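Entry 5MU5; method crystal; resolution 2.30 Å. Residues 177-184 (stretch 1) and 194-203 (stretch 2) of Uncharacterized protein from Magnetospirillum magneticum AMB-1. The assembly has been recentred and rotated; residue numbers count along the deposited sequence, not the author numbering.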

# COMPACT_ATOMS: atom_id res chain seq x y z
N PRO A 177 12.58 -5.86 16.53
CA PRO A 177 12.36 -7.25 16.16
C PRO A 177 12.14 -7.48 14.67
O PRO A 177 12.36 -8.58 14.18
CB PRO A 177 11.10 -7.65 16.95
CG PRO A 177 10.46 -6.39 17.39
CD PRO A 177 11.51 -5.33 17.41
N LEU A 178 11.75 -6.43 13.96
CA LEU A 178 11.52 -6.50 12.53
C LEU A 178 12.79 -6.63 11.70
O LEU A 178 12.71 -6.78 10.50
CB LEU A 178 10.71 -5.27 12.06
CG LEU A 178 9.37 -5.16 12.80
CD1 LEU A 178 8.70 -3.79 12.68
CD2 LEU A 178 8.45 -6.30 12.34
N ARG A 179 13.96 -6.58 12.32
CA ARG A 179 15.22 -6.79 11.58
C ARG A 179 15.58 -8.25 11.28
O ARG A 179 16.45 -8.51 10.44
CB ARG A 179 16.38 -6.12 12.29
CG ARG A 179 16.31 -4.60 12.24
CD ARG A 179 17.47 -4.00 13.00
NE ARG A 179 18.69 -4.60 12.52
CZ ARG A 179 19.88 -4.41 13.03
NH1 ARG A 179 20.07 -3.59 14.03
NH2 ARG A 179 20.91 -5.04 12.50
N LEU A 180 14.95 -9.21 11.96
CA LEU A 180 15.16 -10.62 11.68
C LEU A 180 13.82 -11.30 11.63
O LEU A 180 13.05 -11.24 12.59
CB LEU A 180 15.99 -11.31 12.75
CG LEU A 180 16.23 -12.80 12.54
CD1 LEU A 180 17.19 -13.06 11.42
CD2 LEU A 180 16.78 -13.41 13.83
N ASN A 181 13.54 -11.94 10.51
CA ASN A 181 12.28 -12.64 10.30
C ASN A 181 12.60 -14.06 9.87
O ASN A 181 13.47 -14.26 9.03
CB ASN A 181 11.49 -11.95 9.19
CG ASN A 181 11.03 -10.58 9.59
OD1 ASN A 181 10.08 -10.43 10.34
ND2 ASN A 181 11.73 -9.56 9.12
N ILE A 182 11.92 -15.03 10.47
CA ILE A 182 12.05 -16.41 10.05
C ILE A 182 10.66 -16.83 9.65
O ILE A 182 9.74 -16.78 10.43
CB ILE A 182 12.58 -17.29 11.16
CG1 ILE A 182 14.00 -16.81 11.52
CG2 ILE A 182 12.58 -18.75 10.72
CD1 ILE A 182 14.61 -17.53 12.70
N ILE A 183 10.51 -17.23 8.39
CA ILE A 183 9.22 -17.52 7.82
C ILE A 183 9.16 -19.00 7.56
O ILE A 183 9.89 -19.52 6.74
CB ILE A 183 9.10 -16.72 6.51
CG1 ILE A 183 9.10 -15.21 6.82
CG2 ILE A 183 7.86 -17.13 5.73
CD1 ILE A 183 9.48 -14.33 5.64
N ILE A 184 8.30 -19.68 8.31
CA ILE A 184 8.10 -21.12 8.19
C ILE A 184 6.79 -21.34 7.46
O ILE A 184 5.73 -21.40 8.08
CB ILE A 184 8.03 -21.79 9.59
CG1 ILE A 184 9.20 -21.34 10.48
CG2 ILE A 184 8.04 -23.30 9.45
CD1 ILE A 184 10.57 -21.67 9.92
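Stretch 2, residues 194-203: QLRSAIRCCC

Residues 194-202 form the final turns of a helix that begins earlier in the chain, and this helix lies nearly antiparallel to strand 180-183, with an angle of 171° between their N-to-C directions and a closest axial approach of 9.5 Å. Within the helix, regular i to i+4 bonds run from Ala198 N to Gln194 O (2.8 Å) through to Cys203 N to Ile199 O (3.1 Å); Cys203 itself, with phi/psi of -170/82, is the first residue to leave helical geometry. Because the directions oppose, the start of stretch 2 faces the end of the strand, and its last turn meets the short 3-10 segment 177-179 that precedes the strand. The register follows accordingly: Ile183 CA lies 7.0 Å from Gln194 CA, Asn181 CA 6.6 Å from Ala198 CA, and Leu178 CA 5.1 Å from Cys202 CA, so the backbones draw together toward the 3-10 end.

The alternation of the strand sets the relief. Asn181 and Ile183 point toward the helix, whereas Leu180 points away and Ile182 is out of reach. Ile183, buried and in the m rotamer at chi1, is the main bump at this end. Its CG2 packs 3.7 Å from Gln194 CB, while its CD1 reaches 3.9 Å from Leu195 N and 4.1 Å from Leu195 CD2. Leu195 starts away from the strand at its CA-to-CB bond, but the end of its side chain comes nearer and so meets the isoleucine. Ile183 CD1 also lies 4.5 Å from Ala198 CB, a looser contact that carries the apolar surface on to the next turn.

Ala198 offers only a methyl group toward the strand, and the longer side chain of Asn181 occupies the space before it, with ND2 3.6 Å from Ala198 CB. This is a packing contact; the amide turns back along its own stretch, where Asn181 ND2 makes a weak hydrogen bond to Leu178 O (3.3 Å).

At the closer end, Leu178 leans over the last helical turn. Its CD1 touches Cys201 O at 3.4 Å and its CD2 lies 4.1 Å from Cys201 CB. Cys202, directed sideways, fits beside the 3-10 backbone: its CB is 3.3 Å from Leu178 O and 4.3 Å from Leu178 CB, and its SG, at chi1 177°, extends to 4.1 Å from Arg179 CA. No hydrogen bond joins the two stretches, and the 378 Å² buried between them rests on fit of shape.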

# COMPACT_ATOMS: atom_id res chain seq x y z
N GLN A 194 4.49 -13.07 3.24
CA GLN A 194 5.29 -12.88 4.45
C GLN A 194 6.58 -12.17 4.15
O GLN A 194 7.02 -11.36 4.95
CB GLN A 194 5.61 -14.21 5.06
CG GLN A 194 4.40 -15.01 5.46
CD GLN A 194 4.02 -14.69 6.84
OE1 GLN A 194 3.36 -13.69 7.10
NE2 GLN A 194 4.47 -15.54 7.78
N LEU A 195 7.19 -12.52 3.02
CA LEU A 195 8.41 -11.85 2.57
C LEU A 195 8.14 -10.38 2.30
O LEU A 195 8.88 -9.52 2.76
CB LEU A 195 8.95 -12.49 1.30
CG LEU A 195 10.01 -13.56 1.49
CD1 LEU A 195 10.42 -14.11 0.13
CD2 LEU A 195 11.19 -12.94 2.24
N ARG A 196 7.06 -10.11 1.57
CA ARG A 196 6.65 -8.74 1.28
C ARG A 196 6.45 -7.99 2.58
O ARG A 196 6.93 -6.90 2.74
CB ARG A 196 5.37 -8.67 0.43
CG ARG A 196 5.59 -9.12 -1.01
CD ARG A 196 4.48 -8.66 -1.95
NE ARG A 196 3.18 -9.30 -1.69
CZ ARG A 196 2.71 -10.38 -2.31
NH1 ARG A 196 3.42 -11.01 -3.23
NH2 ARG A 196 1.51 -10.84 -2.00
N SER A 197 5.76 -8.62 3.51
CA SER A 197 5.48 -8.01 4.80
C SER A 197 6.76 -7.80 5.64
O SER A 197 6.92 -6.79 6.34
CB SER A 197 4.48 -8.88 5.54
OG SER A 197 4.31 -8.41 6.85
N ALA A 198 7.67 -8.74 5.56
CA ALA A 198 8.95 -8.63 6.29
C ALA A 198 9.76 -7.43 5.81
O ALA A 198 10.28 -6.68 6.61
CB ALA A 198 9.75 -9.90 6.13
N ILE A 199 9.81 -7.23 4.49
CA ILE A 199 10.52 -6.09 3.90
C ILE A 199 9.78 -4.79 4.17
O ILE A 199 10.38 -3.76 4.52
CB ILE A 199 10.69 -6.23 2.38
CG1 ILE A 199 11.50 -7.47 2.01
CG2 ILE A 199 11.38 -5.02 1.81
CD1 ILE A 199 12.93 -7.44 2.50
N ARG A 200 8.47 -4.85 4.01
CA ARG A 200 7.63 -3.68 4.15
C ARG A 200 7.66 -3.10 5.55
O ARG A 200 7.60 -1.90 5.72
CB ARG A 200 6.18 -4.03 3.80
CG ARG A 200 5.21 -2.87 3.94
CD ARG A 200 3.76 -3.28 3.76
NE ARG A 200 3.54 -3.96 2.48
CZ ARG A 200 3.18 -5.24 2.32
NH1 ARG A 200 2.98 -6.05 3.37
NH2 ARG A 200 3.02 -5.71 1.08
N CYS A 201 7.73 -3.97 6.55
CA CYS A 201 7.69 -3.55 7.96
C CYS A 201 9.04 -3.17 8.55
O CYS A 201 9.11 -2.45 9.54
CB CYS A 201 7.09 -4.66 8.80
SG CYS A 201 5.33 -4.84 8.49
N CYS A 202 10.11 -3.68 7.97
CA CYS A 202 11.42 -3.38 8.45
C CYS A 202 11.92 -2.10 7.81
O CYS A 202 12.24 -1.16 8.50
CB CYS A 202 12.37 -4.51 8.15
SG CYS A 202 14.04 -4.11 8.65
N CYS A 203 12.01 -2.08 6.48
CA CYS A 203 12.45 -0.88 5.79
C CYS A 203 12.24 -1.00 4.29
O CYS A 203 13.17 -1.30 3.52
CB CYS A 203 13.92 -0.66 6.06
SG CYS A 203 14.34 1.01 5.63